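Local coordinates for uncharacterized protein YjgB (Bacillus subtilis, PDB 4YGT) that is of unknown function but is a putative secreted lipoprotein, the first structural representative of the DUF4309 family, which belongs to the PepSY clan, at residues A[21-26]-A[31-36]; A[37-42]-A[78-83]; A[120-125]-A[129-134]. All coordinates share one frame; numbering follows the deposited sequence.

Interaction 1 (A[21-26]-A[31-36]); sequences KNLYNT and EMPQQA
The ring of Pro33 overlaps three side chains, Asn22, Leu23 and Thr26, that project from one flank of helix 14-27. This is helix-to-loop packing at the C-terminal end of the helix: the chain leaves the helix, turns, and comes back beside its last turn in the extended residues 31-33, so that both lie over the antiparallel sheet of this DUF4309 domain. The neighbours are spread round the ring. CB of Pro33 sits against the amide of Asn22, 3.3 Å from ND2, and the two side chains run past one another head to tail. CG of Asn22 lies anti to its own backbone nitrogen (chi1 -166°), which carries the amide out to this side of the ring.

Thr26 meets the proline with both of its branches. Its CG2 lies 3.9 Å from Pro33 CG, whereas OG1, turned between the backbone nitrogen and the carbonyl carbon (chi1 77°), faces the chain just ahead of the ring. From there OG1 donates a hydrogen bond of 2.9 Å to Glu31 O, reaching the acceptor from above its carbonyl plane. The same carbonyl oxygen takes a second hydrogen bond from a water molecule, 3.0 Å away, and that water also donates to Leu23 O. Glu31 O is therefore tied to the helix both directly and through solvent.

In Met32, a selenomethionine, CB is directed away from the helix, and the side chain enters the layer of Leu142, Val155 and Leu157 on the sheet, where Leu23 also arrives by touching Phe144. Leu23 crosses the proline at about a right angle and uses one methyl group for both neighbours: CD2 is 3.7 Å from Pro33 CD and 4.3 Å from Met32 CE.

Interaction 2 (A[37-42]-A[78-83]); sequences QGLTIN and YGFSYH
Asn42 OD1 is the polar atom that comes closest to segment 78-83, lying 3.6 Å from His83 CD2 and 3.7 Å from His83 NE2. It approaches the imidazole obliquely, with the amide and ring planes 51° apart and the two side chains crossing at about a right angle. No hydrogen bond joins the two segments, so this pair meets by van der Waals contact near the surface. Asn42 is held from elsewhere, through a backbone hydrogen bond to Ile88, and His83 rests on Ser89 of the same neighbouring strand.

The second point of contact is apolar and buried. Leu39 CD1 lies 4.1 Å from Phe80 CZ and equally far from CE2, a single methyl group set obliquely against that corner of the ring. CG of Leu39 lies anti to the carbonyl carbon (chi1 -65°), which brings CD1 to the ring, and the two side chains cross nearly perpendicularly between loop and strand. Phe53 of helix 46-53 touches both of them, its ring meeting that of Phe80 at about 60°, while Val49 from the same helix adds to the cover over Phe80.

Loop 37-42 thus shares a hydrophobic layer with helix 46-53 over the face of the sheet that carries Phe80, the packing of an antiparallel sheet covered by a helix and an irregular connecting segment.

Interaction 3 (A[120-125]-A[129-134]); sequences NRVLTV and DEIDYV
Val134 can be followed from its branch point outward: CB lies 3.8 Å from Arg121 CB, CG1 reaches 3.4 Å from Arg121 NH1, and CG2 meets Leu123 CD1 at 3.8 Å. With CG1 anti to its backbone nitrogen (chi1 -172°), the valine directs one methyl group to the guanidinium, which it meets obliquely, and the other to the leucine. Arg121 bends at its third torsion, and its NH1 forms a salt bridge with Asp136 farther along the opposing strand.

Strands 121-124 and 131-137 form a beta hairpin at one border of the seven-stranded antiparallel sheet. The hydrogen-bonded pair Leu123 and Asp132 is joined both ways, Leu123 N to Asp132 O at 3.0 Å and Asp132 N to Leu123 O at 3.1 Å, each bond nearly straight. At the start of strand 121-124 the regular pairing gives way to a classic beta bulge, where Asn120 and Arg121 both face Val134. The oxygen of Val134 accepts from Arg121 N and, weakly, from Asn120 N.

The side chain of Asp132 runs alongside that of Leu123 in the same direction, and its carboxylate turns to His143, to which OD2 is hydrogen-bonded. On the other face of the hairpin Val122 CG2 rests obliquely beside the ring of Tyr133, which in turn packs on helix 109-116. Val122 CG1 presses tightly on Ile131 CG1 at 3.5 Å. Nearer the turn, a water molecule accepts from Val125 N and sits 2.7 Å from Glu130 O, bridging the two segments beyond the paired strands.

The three contacts follow one another along the chain within the DUF4309 range; with the function unknown, they cannot be tied to a site. Interactions 1 and 2 are direct neighbours, with centres about 12 Å apart, because segment 31-36 runs straight into segment 37-42. The carboxylate of Glu31 spans the junction: OE1 lies 3.0 Å from Gly38 N, and OE2 is 3.0 Å from Thr40 OG1. Interaction 3 stands apart, its centre about 20 Å from that of interaction 1 and about 21 Å from that of interaction 2. It shares the sheet with interaction 2, strands 77-82 and 131-137 being separated by strands 88-95, 152-159 and 140-146.

Interaction 1 (A[21-26]-A[31-36])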
ATOM      1  N   LYS A  21       5.493   9.154  -6.254  1.00 54.81           N
ATOM      2  CA  LYS A  21       6.311   8.850  -7.426  1.00 54.63           C
ATOM      3  C   LYS A  21       7.007   7.488  -7.278  1.00 54.44           C
ATOM      4  O   LYS A  21       6.963   6.692  -8.219  1.00 53.06           O
ATOM      5  CB  LYS A  21       7.364   9.953  -7.692  1.00 61.76           C
ATOM      6  CG  LYS A  21       6.797  11.267  -8.259  1.00 84.87           C
ATOM      7  CD  LYS A  21       7.901  12.228  -8.749  1.00 99.83           C
ATOM      8  CE  LYS A  21       8.597  13.004  -7.647  1.00110.99           C
ATOM      9  NZ  LYS A  21       9.816  13.694  -8.145  1.00122.64           N
ATOM     10  N   ASN A  22       7.622   7.204  -6.095  1.00 48.89           N
ATOM     11  CA  ASN A  22       8.334   5.950  -5.868  1.00 45.71           C
ATOM     12  C   ASN A  22       7.348   4.756  -5.833  1.00 46.66           C
ATOM     13  O   ASN A  22       7.671   3.685  -6.351  1.00 45.65           O
ATOM     14  CB  ASN A  22       9.191   6.034  -4.587  1.00 51.09           C
ATOM     15  CG  ASN A  22      10.216   4.932  -4.408  1.00 91.92           C
ATOM     16  OD1 ASN A  22      10.697   4.298  -5.367  1.00 88.19           O
ATOM     17  ND2 ASN A  22      10.614   4.716  -3.157  1.00 89.29           N
ATOM     18  N   LEU A  23       6.143   4.951  -5.267  1.00 42.76           N
ATOM     19  CA  LEU A  23       5.105   3.929  -5.192  1.00 40.57           C
ATOM     20  C   LEU A  23       4.593   3.572  -6.583  1.00 47.13           C
ATOM     21  O   LEU A  23       4.484   2.392  -6.888  1.00 46.62           O
ATOM     22  CB  LEU A  23       3.940   4.385  -4.315  1.00 40.59           C
ATOM     23  CG  LEU A  23       4.149   4.448  -2.827  1.00 44.25           C
ATOM     24  CD1 LEU A  23       3.038   5.280  -2.178  1.00 46.56           C
ATOM     25  CD2 LEU A  23       4.172   3.055  -2.202  1.00 42.72           C
ATOM     26  N   TYR A  24       4.315   4.585  -7.426  1.00 46.12           N
ATOM     27  CA  TYR A  24       3.855   4.427  -8.804  1.00 47.48           C
ATOM     28  C   TYR A  24       4.875   3.643  -9.632  1.00 50.14           C
ATOM     29  O   TYR A  24       4.483   2.723 -10.347  1.00 47.64           O
ATOM     30  CB  TYR A  24       3.566   5.792  -9.448  1.00 51.20           C
ATOM     31  CG  TYR A  24       3.044   5.717 -10.871  1.00 53.39           C
ATOM     32  CD1 TYR A  24       1.727   5.347 -11.137  1.00 54.70           C
ATOM     33  CD2 TYR A  24       3.864   6.033 -11.953  1.00 55.73           C
ATOM     34  CE1 TYR A  24       1.243   5.282 -12.443  1.00 56.72           C
ATOM     35  CE2 TYR A  24       3.387   5.980 -13.264  1.00 58.91           C
ATOM     36  CZ  TYR A  24       2.078   5.600 -13.505  1.00 66.34           C
ATOM     37  OH  TYR A  24       1.620   5.547 -14.800  1.00 71.41           O
ATOM     38  N   ASN A  25       6.167   3.985  -9.479  1.00 48.28           N
ATOM     39  CA  ASN A  25       7.327   3.369 -10.125  1.00 47.32           C
ATOM     40  C   ASN A  25       7.423   1.877  -9.823  1.00 47.04           C
ATOM     41  O   ASN A  25       7.344   1.088 -10.764  1.00 47.11           O
ATOM     42  CB  ASN A  25       8.622   4.085  -9.675  1.00 52.40           C
ATOM     43  CG  ASN A  25       9.950   3.544 -10.211  1.00 78.79           C
ATOM     44  OD1 ASN A  25      10.268   3.638 -11.401  1.00 72.27           O
ATOM     45  ND2 ASN A  25      10.817   3.085  -9.313  1.00 71.20           N
ATOM     46  N   THR A  26       7.529   1.486  -8.533  1.00 38.94           N
ATOM     47  CA  THR A  26       7.738   0.090  -8.155  1.00 37.49           C
ATOM     48  C   THR A  26       6.498  -0.767  -8.404  1.00 39.66           C
ATOM     49  O   THR A  26       6.641  -1.960  -8.706  1.00 39.49           O
ATOM     50  CB  THR A  26       8.284  -0.082  -6.714  1.00 43.16           C
ATOM     51  OG1 THR A  26       7.253   0.104  -5.754  1.00 51.02           O
ATOM     52  CG2 THR A  26       9.435   0.838  -6.418  1.00 48.80           C
ATOM     53  N   GLU A  31       5.633  -4.781  -6.730  1.00 34.70           N
ATOM     54  CA  GLU A  31       6.309  -4.610  -5.452  1.00 34.95           C
ATOM     55  C   GLU A  31       6.062  -3.238  -4.897  1.00 40.05           C
ATOM     56  O   GLU A  31       5.742  -2.315  -5.640  1.00 40.53           O
ATOM     57  CB  GLU A  31       7.828  -4.750  -5.637  1.00 36.07           C
ATOM     58  CG  GLU A  31       8.330  -6.139  -5.936  1.00 45.16           C
ATOM     59  CD  GLU A  31       9.807  -6.185  -6.269  1.00 52.02           C
ATOM     60  OE1 GLU A  31      10.575  -5.302  -5.812  1.00 37.92           O
ATOM     61  OE2 GLU A  31      10.192  -7.123  -6.998  1.00 57.33           O
HETATM   62  N   MSE A  32       6.331  -3.075  -3.626  1.00 38.67           N
HETATM   63  CA  MSE A  32       6.303  -1.778  -2.984  1.00 41.03           C
HETATM   64  C   MSE A  32       7.745  -1.434  -2.575  1.00 46.30           C
HETATM   65  O   MSE A  32       8.608  -2.325  -2.597  1.00 43.73           O
HETATM   66  CB  MSE A  32       5.306  -1.758  -1.853  1.00 43.94           C
HETATM   67  CG  MSE A  32       3.916  -1.859  -2.393  1.00 53.87           C
HETATM   68 SE   MSE A  32       2.733  -1.076  -1.155  0.75 65.20          SE
HETATM   69  CE  MSE A  32       1.507  -0.304  -2.304  1.00 62.23           C
ATOM     70  N   PRO A  33       8.090  -0.143  -2.373  1.00 46.11           N
ATOM     71  CA  PRO A  33       9.500   0.184  -2.116  1.00 46.86           C
ATOM     72  C   PRO A  33       9.933   0.015  -0.661  1.00 49.13           C
ATOM     73  O   PRO A  33       9.173  -0.467   0.201  1.00 46.14           O
ATOM     74  CB  PRO A  33       9.611   1.651  -2.555  1.00 50.61           C
ATOM     75  CG  PRO A  33       8.218   2.074  -2.975  1.00 54.47           C
ATOM     76  CD  PRO A  33       7.268   1.081  -2.438  1.00 48.19           C
ATOM     77  N   GLN A  34      11.214   0.395  -0.416  1.00 47.84           N
ATOM     78  CA  GLN A  34      11.881   0.435   0.886  1.00 48.86           C
ATOM     79  C   GLN A  34      11.943  -0.952   1.561  1.00 48.26           C
ATOM     80  O   GLN A  34      12.599  -1.848   1.037  1.00 46.41           O
ATOM     81  CB  GLN A  34      11.197   1.479   1.816  1.00 52.17           C
ATOM     82  CG  GLN A  34      11.125   2.920   1.272  1.00 75.14           C
ATOM     83  CD  GLN A  34      12.478   3.548   1.064  1.00 97.66           C
ATOM     84  OE1 GLN A  34      13.031   3.527  -0.045  1.00 93.11           O
ATOM     85  NE2 GLN A  34      13.050   4.102   2.131  1.00 90.89           N
ATOM     86  N   GLN A  35      11.285  -1.114   2.722  1.00 43.72           N
ATOM     87  CA  GLN A  35      11.321  -2.340   3.523  1.00 42.85           C
ATOM     88  C   GLN A  35      10.682  -3.526   2.792  1.00 42.57           C
ATOM     89  O   GLN A  35      11.168  -4.658   2.924  1.00 40.20           O
ATOM     90  CB  GLN A  35      10.633  -2.126   4.888  1.00 45.07           C
ATOM     91  CG  GLN A  35      11.318  -1.074   5.797  1.00 78.19           C
ATOM     92  CD  GLN A  35      11.157   0.396   5.395  1.00 95.71           C
ATOM     93  OE1 GLN A  35      10.215   0.788   4.677  1.00 86.53           O
ATOM     94  NE2 GLN A  35      12.070   1.250   5.875  1.00 80.14           N
ATOM     95  N   ALA A  36       9.641  -3.253   1.973  1.00 37.07           N
ATOM     96  CA  ALA A  36       8.918  -4.277   1.224  1.00 35.50           C
ATOM     97  C   ALA A  36       9.636  -4.667  -0.067  1.00 39.39           C
ATOM     98  O   ALA A  36       9.174  -5.558  -0.779  1.00 39.13           O
ATOM     99  CB  ALA A  36       7.503  -3.801   0.918  1.00 35.09           C
TER
HETATM  100  O   HOH W   1       4.394   0.291  -5.177  1.00 37.84           O

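Interaction 2 (A[37-42]-A[78-83])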
ATOM      1  N   GLN A  37      10.778  -4.055  -0.354  1.00 37.60           N
ATOM      2  CA  GLN A  37      11.520  -4.333  -1.600  1.00 38.56           C
ATOM      3  C   GLN A  37      11.778  -5.825  -1.848  1.00 40.61           C
ATOM      4  O   GLN A  37      12.207  -6.524  -0.932  1.00 38.57           O
ATOM      5  CB  GLN A  37      12.862  -3.614  -1.590  1.00 41.10           C
ATOM      6  CG  GLN A  37      13.456  -3.485  -2.973  1.00 52.13           C
ATOM      7  CD  GLN A  37      14.923  -3.198  -2.925  1.00 63.19           C
ATOM      8  OE1 GLN A  37      15.441  -2.557  -2.006  1.00 60.70           O
ATOM      9  NE2 GLN A  37      15.615  -3.653  -3.933  1.00 56.67           N
ATOM     10  N   GLY A  38      11.502  -6.275  -3.082  1.00 36.74           N
ATOM     11  CA  GLY A  38      11.754  -7.642  -3.521  1.00 36.08           C
ATOM     12  C   GLY A  38      10.694  -8.642  -3.125  1.00 40.40           C
ATOM     13  O   GLY A  38      10.880  -9.842  -3.340  1.00 43.34           O
ATOM     14  N   LEU A  39       9.570  -8.162  -2.551  1.00 34.06           N
ATOM     15  CA  LEU A  39       8.437  -9.017  -2.219  1.00 32.79           C
ATOM     16  C   LEU A  39       7.391  -8.802  -3.311  1.00 38.86           C
ATOM     17  O   LEU A  39       6.682  -7.801  -3.297  1.00 40.67           O
ATOM     18  CB  LEU A  39       7.904  -8.711  -0.804  1.00 30.88           C
ATOM     19  CG  LEU A  39       8.860  -9.008   0.356  1.00 33.53           C
ATOM     20  CD1 LEU A  39       8.347  -8.393   1.639  1.00 32.67           C
ATOM     21  CD2 LEU A  39       9.072 -10.497   0.517  1.00 31.00           C
ATOM     22  N   THR A  40       7.329  -9.719  -4.274  1.00 36.10           N
ATOM     23  CA  THR A  40       6.515  -9.606  -5.486  1.00 37.25           C
ATOM     24  C   THR A  40       5.148 -10.297  -5.396  1.00 42.68           C
ATOM     25  O   THR A  40       5.054 -11.484  -5.056  1.00 44.70           O
ATOM     26  CB  THR A  40       7.305 -10.153  -6.690  1.00 45.31           C
ATOM     27  OG1 THR A  40       8.630  -9.665  -6.600  1.00 46.15           O
ATOM     28  CG2 THR A  40       6.717  -9.740  -8.066  1.00 45.76           C
ATOM     29  N   ILE A  41       4.105  -9.569  -5.820  1.00 37.63           N
ATOM     30  CA  ILE A  41       2.737 -10.099  -5.916  1.00 38.72           C
ATOM     31  C   ILE A  41       2.752 -11.347  -6.818  1.00 45.24           C
ATOM     32  O   ILE A  41       3.450 -11.350  -7.830  1.00 45.15           O
ATOM     33  CB  ILE A  41       1.759  -8.992  -6.420  1.00 41.13           C
ATOM     34  CG1 ILE A  41       1.392  -8.079  -5.232  1.00 39.97           C
ATOM     35  CG2 ILE A  41       0.469  -9.581  -7.065  1.00 43.26           C
ATOM     36  CD1 ILE A  41       1.208  -6.772  -5.574  1.00 50.23           C
ATOM     37  N   ASN A  42       2.071 -12.434  -6.373  1.00 44.36           N
ATOM     38  CA  ASN A  42       1.892 -13.723  -7.058  1.00 48.47           C
ATOM     39  C   ASN A  42       3.218 -14.502  -7.237  1.00 54.44           C
ATOM     40  O   ASN A  42       3.234 -15.523  -7.930  1.00 57.94           O
ATOM     41  CB  ASN A  42       1.212 -13.501  -8.434  1.00 50.97           C
ATOM     42  CG  ASN A  42       0.270 -14.582  -8.900  1.00 81.33           C
ATOM     43  OD1 ASN A  42       0.023 -15.600  -8.232  1.00 78.95           O
ATOM     44  ND2 ASN A  42      -0.276 -14.377 -10.086  1.00 78.93           N
ATOM     45  N   TYR A  78       2.690  -2.195   7.220  1.00 34.47           N
ATOM     46  CA  TYR A  78       2.356  -2.997   6.037  1.00 34.20           C
ATOM     47  C   TYR A  78       1.403  -4.083   6.375  1.00 38.02           C
ATOM     48  O   TYR A  78       1.393  -4.568   7.498  1.00 37.63           O
ATOM     49  CB  TYR A  78       3.559  -3.673   5.353  1.00 36.13           C
ATOM     50  CG  TYR A  78       4.534  -2.747   4.693  1.00 40.98           C
ATOM     51  CD1 TYR A  78       4.356  -2.328   3.375  1.00 43.24           C
ATOM     52  CD2 TYR A  78       5.663  -2.318   5.366  1.00 44.72           C
ATOM     53  CE1 TYR A  78       5.279  -1.479   2.762  1.00 44.89           C
ATOM     54  CE2 TYR A  78       6.595  -1.497   4.761  1.00 46.22           C
ATOM     55  CZ  TYR A  78       6.391  -1.056   3.480  1.00 50.15           C
ATOM     56  OH  TYR A  78       7.366  -0.221   3.008  1.00 54.59           O
ATOM     57  N   GLY A  79       0.690  -4.525   5.350  1.00 34.31           N
ATOM     58  CA  GLY A  79      -0.227  -5.644   5.382  1.00 33.68           C
ATOM     59  C   GLY A  79       0.025  -6.498   4.159  1.00 35.58           C
ATOM     60  O   GLY A  79       0.267  -5.981   3.071  1.00 32.66           O
ATOM     61  N   PHE A  80       0.022  -7.810   4.340  1.00 34.62           N
ATOM     62  CA  PHE A  80       0.175  -8.763   3.252  1.00 33.56           C
ATOM     63  C   PHE A  80      -0.935  -9.790   3.309  1.00 38.37           C
ATOM     64  O   PHE A  80      -1.135 -10.415   4.335  1.00 39.56           O
ATOM     65  CB  PHE A  80       1.535  -9.463   3.330  1.00 34.50           C
ATOM     66  CG  PHE A  80       2.707  -8.522   3.216  1.00 33.35           C
ATOM     67  CD1 PHE A  80       3.214  -7.874   4.343  1.00 33.87           C
ATOM     68  CD2 PHE A  80       3.304  -8.274   1.985  1.00 33.11           C
ATOM     69  CE1 PHE A  80       4.296  -7.006   4.238  1.00 33.04           C
ATOM     70  CE2 PHE A  80       4.382  -7.398   1.884  1.00 34.05           C
ATOM     71  CZ  PHE A  80       4.869  -6.771   3.011  1.00 32.26           C
ATOM     72  N   SER A  81      -1.678  -9.937   2.227  1.00 36.60           N
ATOM     73  CA  SER A  81      -2.667 -11.005   2.076  1.00 38.55           C
ATOM     74  C   SER A  81      -2.072 -11.996   1.067  1.00 43.38           C
ATOM     75  O   SER A  81      -1.189 -11.625   0.286  1.00 40.58           O
ATOM     76  CB  SER A  81      -4.025 -10.460   1.645  1.00 40.30           C
ATOM     77  OG  SER A  81      -4.007 -10.018   0.299  1.00 42.67           O
ATOM     78  N   TYR A  82      -2.506 -13.253   1.108  1.00 44.54           N
ATOM     79  CA  TYR A  82      -1.959 -14.305   0.252  1.00 45.71           C
ATOM     80  C   TYR A  82      -3.025 -15.099  -0.506  1.00 54.19           C
ATOM     81  O   TYR A  82      -4.161 -15.217  -0.037  1.00 54.85           O
ATOM     82  CB  TYR A  82      -1.152 -15.274   1.124  1.00 48.03           C
ATOM     83  CG  TYR A  82      -0.209 -14.579   2.087  1.00 47.10           C
ATOM     84  CD1 TYR A  82       0.962 -13.971   1.635  1.00 46.35           C
ATOM     85  CD2 TYR A  82      -0.506 -14.496   3.449  1.00 47.55           C
ATOM     86  CE1 TYR A  82       1.807 -13.289   2.508  1.00 45.73           C
ATOM     87  CE2 TYR A  82       0.340 -13.820   4.335  1.00 45.87           C
ATOM     88  CZ  TYR A  82       1.508 -13.240   3.864  1.00 51.80           C
ATOM     89  OH  TYR A  82       2.371 -12.596   4.722  1.00 50.17           O
ATOM     90  N   HIS A  83      -2.641 -15.700  -1.658  1.00 53.40           N
ATOM     91  CA  HIS A  83      -3.521 -16.623  -2.391  1.00 57.75           C
ATOM     92  C   HIS A  83      -3.510 -17.973  -1.648  1.00 65.73           C
ATOM     93  O   HIS A  83      -2.767 -18.131  -0.668  1.00 63.33           O
ATOM     94  CB  HIS A  83      -3.069 -16.826  -3.857  1.00 59.31           C
ATOM     95  CG  HIS A  83      -2.989 -15.594  -4.705  1.00 59.16           C
ATOM     96  ND1 HIS A  83      -4.120 -14.985  -5.194  1.00 61.37           N
ATOM     97  CD2 HIS A  83      -1.901 -14.966  -5.212  1.00 57.69           C
ATOM     98  CE1 HIS A  83      -3.689 -13.975  -5.936  1.00 58.20           C
ATOM     99  NE2 HIS A  83      -2.361 -13.931  -5.983  1.00 56.24           N
TER

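Interaction 3 (A[120-125]-A[129-134])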
ATOM      1  N   ASN A 120      -7.070   6.716 -13.133  1.00 71.83           N
ATOM      2  CA  ASN A 120      -7.753   5.809 -14.058  1.00 73.43           C
ATOM      3  C   ASN A 120      -9.206   5.558 -13.630  1.00 81.80           C
ATOM      4  O   ASN A 120     -10.109   5.619 -14.466  1.00 84.00           O
ATOM      5  CB  ASN A 120      -7.012   4.490 -14.190  1.00 67.93           C
ATOM      6  CG  ASN A 120      -5.680   4.621 -14.889  1.00 86.44           C
ATOM      7  OD1 ASN A 120      -4.624   4.750 -14.257  1.00 71.23           O
ATOM      8  ND2 ASN A 120      -5.703   4.599 -16.218  1.00 80.98           N
ATOM      9  N   ARG A 121      -9.422   5.291 -12.329  1.00 78.55           N
ATOM     10  CA  ARG A 121     -10.719   4.950 -11.720  1.00 80.60           C
ATOM     11  C   ARG A 121     -10.903   5.552 -10.365  1.00 83.37           C
ATOM     12  O   ARG A 121      -9.941   5.629  -9.595  1.00 78.68           O
ATOM     13  CB  ARG A 121     -10.755   3.428 -11.456  1.00 80.20           C
ATOM     14  CG  ARG A 121     -11.317   2.542 -12.524  1.00 91.38           C
ATOM     15  CD  ARG A 121     -11.061   1.105 -12.089  1.00100.68           C
ATOM     16  NE  ARG A 121     -10.506   0.294 -13.174  1.00110.65           N
ATOM     17  CZ  ARG A 121      -9.208   0.170 -13.429  1.00120.14           C
ATOM     18  NH1 ARG A 121      -8.315   0.801 -12.681  1.00100.68           N
ATOM     19  NH2 ARG A 121      -8.795  -0.579 -14.442  1.00109.42           N
ATOM     20  N   VAL A 122     -12.156   5.799  -9.997  1.00 82.51           N
ATOM     21  CA  VAL A 122     -12.506   6.184  -8.641  1.00 82.11           C
ATOM     22  C   VAL A 122     -13.550   5.144  -8.218  1.00 86.54           C
ATOM     23  O   VAL A 122     -14.561   4.985  -8.900  1.00 89.85           O
ATOM     24  CB  VAL A 122     -12.926   7.657  -8.454  1.00 90.30           C
ATOM     25  CG1 VAL A 122     -13.306   7.923  -7.006  1.00 90.71           C
ATOM     26  CG2 VAL A 122     -11.799   8.598  -8.862  1.00 89.33           C
ATOM     27  N   LEU A 123     -13.236   4.349  -7.179  1.00 79.35           N
ATOM     28  CA  LEU A 123     -14.073   3.238  -6.713  1.00 79.67           C
ATOM     29  C   LEU A 123     -14.507   3.381  -5.258  1.00 84.52           C
ATOM     30  O   LEU A 123     -13.824   4.010  -4.439  1.00 82.43           O
ATOM     31  CB  LEU A 123     -13.333   1.883  -6.846  1.00 75.96           C
ATOM     32  CG  LEU A 123     -12.890   1.343  -8.208  1.00 79.70           C
ATOM     33  CD1 LEU A 123     -11.970   0.139  -8.020  1.00 74.85           C
ATOM     34  CD2 LEU A 123     -14.080   0.926  -9.069  1.00 86.84           C
ATOM     35  N   THR A 124     -15.603   2.698  -4.928  1.00 84.30           N
ATOM     36  CA  THR A 124     -16.193   2.668  -3.594  1.00 84.94           C
ATOM     37  C   THR A 124     -15.426   1.600  -2.779  1.00 85.27           C
ATOM     38  O   THR A 124     -14.792   0.708  -3.373  1.00 82.38           O
ATOM     39  CB  THR A 124     -17.735   2.456  -3.732  1.00102.30           C
ATOM     40  OG1 THR A 124     -18.407   2.804  -2.520  1.00105.25           O
ATOM     41  CG2 THR A 124     -18.131   1.049  -4.209  1.00100.53           C
ATOM     42  N   VAL A 125     -15.410   1.739  -1.436  1.00 80.07           N
ATOM     43  CA  VAL A 125     -14.734   0.774  -0.561  1.00 75.74           C
ATOM     44  C   VAL A 125     -15.843   0.055   0.257  1.00 83.91           C
ATOM     45  O   VAL A 125     -16.614   0.729   0.960  1.00 86.86           O
ATOM     46  CB  VAL A 125     -13.612   1.388   0.349  1.00 75.11           C
ATOM     47  CG1 VAL A 125     -12.915   0.308   1.180  1.00 71.07           C
ATOM     48  CG2 VAL A 125     -12.587   2.180  -0.465  1.00 73.12           C
ATOM     49  N   ASP A 129     -16.339   4.369   4.606  1.00 79.23           N
ATOM     50  CA  ASP A 129     -16.640   5.671   3.983  1.00 82.32           C
ATOM     51  C   ASP A 129     -15.429   6.204   3.176  1.00 82.07           C
ATOM     52  O   ASP A 129     -15.378   7.394   2.857  1.00 84.59           O
ATOM     53  CB  ASP A 129     -17.064   6.712   5.043  1.00 87.94           C
ATOM     54  CG  ASP A 129     -18.539   6.746   5.406  1.00110.45           C
ATOM     55  OD1 ASP A 129     -19.359   6.184   4.640  1.00114.42           O
ATOM     56  OD2 ASP A 129     -18.883   7.358   6.454  1.00118.82           O
ATOM     57  N   GLU A 130     -14.471   5.330   2.824  1.00 72.17           N
ATOM     58  CA  GLU A 130     -13.281   5.733   2.058  1.00 68.47           C
ATOM     59  C   GLU A 130     -13.504   5.748   0.532  1.00 74.20           C
ATOM     60  O   GLU A 130     -14.390   5.054   0.005  1.00 74.37           O
ATOM     61  CB  GLU A 130     -12.113   4.808   2.363  1.00 63.82           C
ATOM     62  CG  GLU A 130     -11.482   4.977   3.738  1.00 63.60           C
ATOM     63  CD  GLU A 130     -10.758   3.723   4.192  1.00 63.23           C
ATOM     64  OE1 GLU A 130     -11.319   2.623   4.001  1.00 56.97           O
ATOM     65  OE2 GLU A 130      -9.617   3.826   4.692  1.00 61.27           O
ATOM     66  N   ILE A 131     -12.671   6.536  -0.176  1.00 70.70           N
ATOM     67  CA  ILE A 131     -12.723   6.565  -1.626  1.00 71.92           C
ATOM     68  C   ILE A 131     -11.329   6.172  -2.162  1.00 69.37           C
ATOM     69  O   ILE A 131     -10.282   6.597  -1.666  1.00 68.36           O
ATOM     70  CB  ILE A 131     -13.327   7.856  -2.243  1.00 81.37           C
ATOM     71  CG1 ILE A 131     -13.991   7.548  -3.601  1.00 84.64           C
ATOM     72  CG2 ILE A 131     -12.354   9.039  -2.315  1.00 83.29           C
ATOM     73  CD1 ILE A 131     -15.438   6.876  -3.485  1.00 98.36           C
ATOM     74  N   ASP A 132     -11.348   5.273  -3.107  1.00 62.04           N
ATOM     75  CA  ASP A 132     -10.161   4.679  -3.695  1.00 56.85           C
ATOM     76  C   ASP A 132      -9.848   5.275  -5.078  1.00 64.75           C
ATOM     77  O   ASP A 132     -10.602   5.063  -6.030  1.00 66.13           O
ATOM     78  CB  ASP A 132     -10.434   3.169  -3.777  1.00 55.64           C
ATOM     79  CG  ASP A 132      -9.403   2.274  -4.404  1.00 56.47           C
ATOM     80  OD1 ASP A 132      -8.273   2.747  -4.652  1.00 53.40           O
ATOM     81  OD2 ASP A 132      -9.727   1.097  -4.651  1.00 59.29           O
ATOM     82  N   TYR A 133      -8.714   5.997  -5.182  1.00 62.38           N
ATOM     83  CA  TYR A 133      -8.182   6.536  -6.438  1.00 63.48           C
ATOM     84  C   TYR A 133      -7.247   5.476  -7.061  1.00 61.77           C
ATOM     85  O   TYR A 133      -6.183   5.199  -6.503  1.00 57.79           O
ATOM     86  CB  TYR A 133      -7.431   7.846  -6.174  1.00 66.90           C
ATOM     87  CG  TYR A 133      -8.329   8.992  -5.775  1.00 74.64           C
ATOM     88  CD1 TYR A 133      -8.711   9.174  -4.451  1.00 77.32           C
ATOM     89  CD2 TYR A 133      -8.781   9.913  -6.718  1.00 80.34           C
ATOM     90  CE1 TYR A 133      -9.514  10.247  -4.069  1.00 83.40           C
ATOM     91  CE2 TYR A 133      -9.602  10.980  -6.353  1.00 86.22           C
ATOM     92  CZ  TYR A 133      -9.972  11.138  -5.025  1.00 96.88           C
ATOM     93  OH  TYR A 133     -10.756  12.191  -4.630  1.00103.29           O
ATOM     94  N   VAL A 134      -7.671   4.825  -8.162  1.00 56.66           N
ATOM     95  CA  VAL A 134      -6.899   3.736  -8.768  1.00 52.95           C
ATOM     96  C   VAL A 134      -6.063   4.221  -9.951  1.00 59.25           C
ATOM     97  O   VAL A 134      -6.589   4.842 -10.873  1.00 63.13           O
ATOM     98  CB  VAL A 134      -7.796   2.544  -9.195  1.00 56.39           C
ATOM     99  CG1 VAL A 134      -6.962   1.351  -9.642  1.00 53.39           C
ATOM    100  CG2 VAL A 134      -8.752   2.139  -8.090  1.00 55.87           C
TER
HETATM  101  O   HOH W   2     -16.475   3.432   0.503  1.00 52.26           O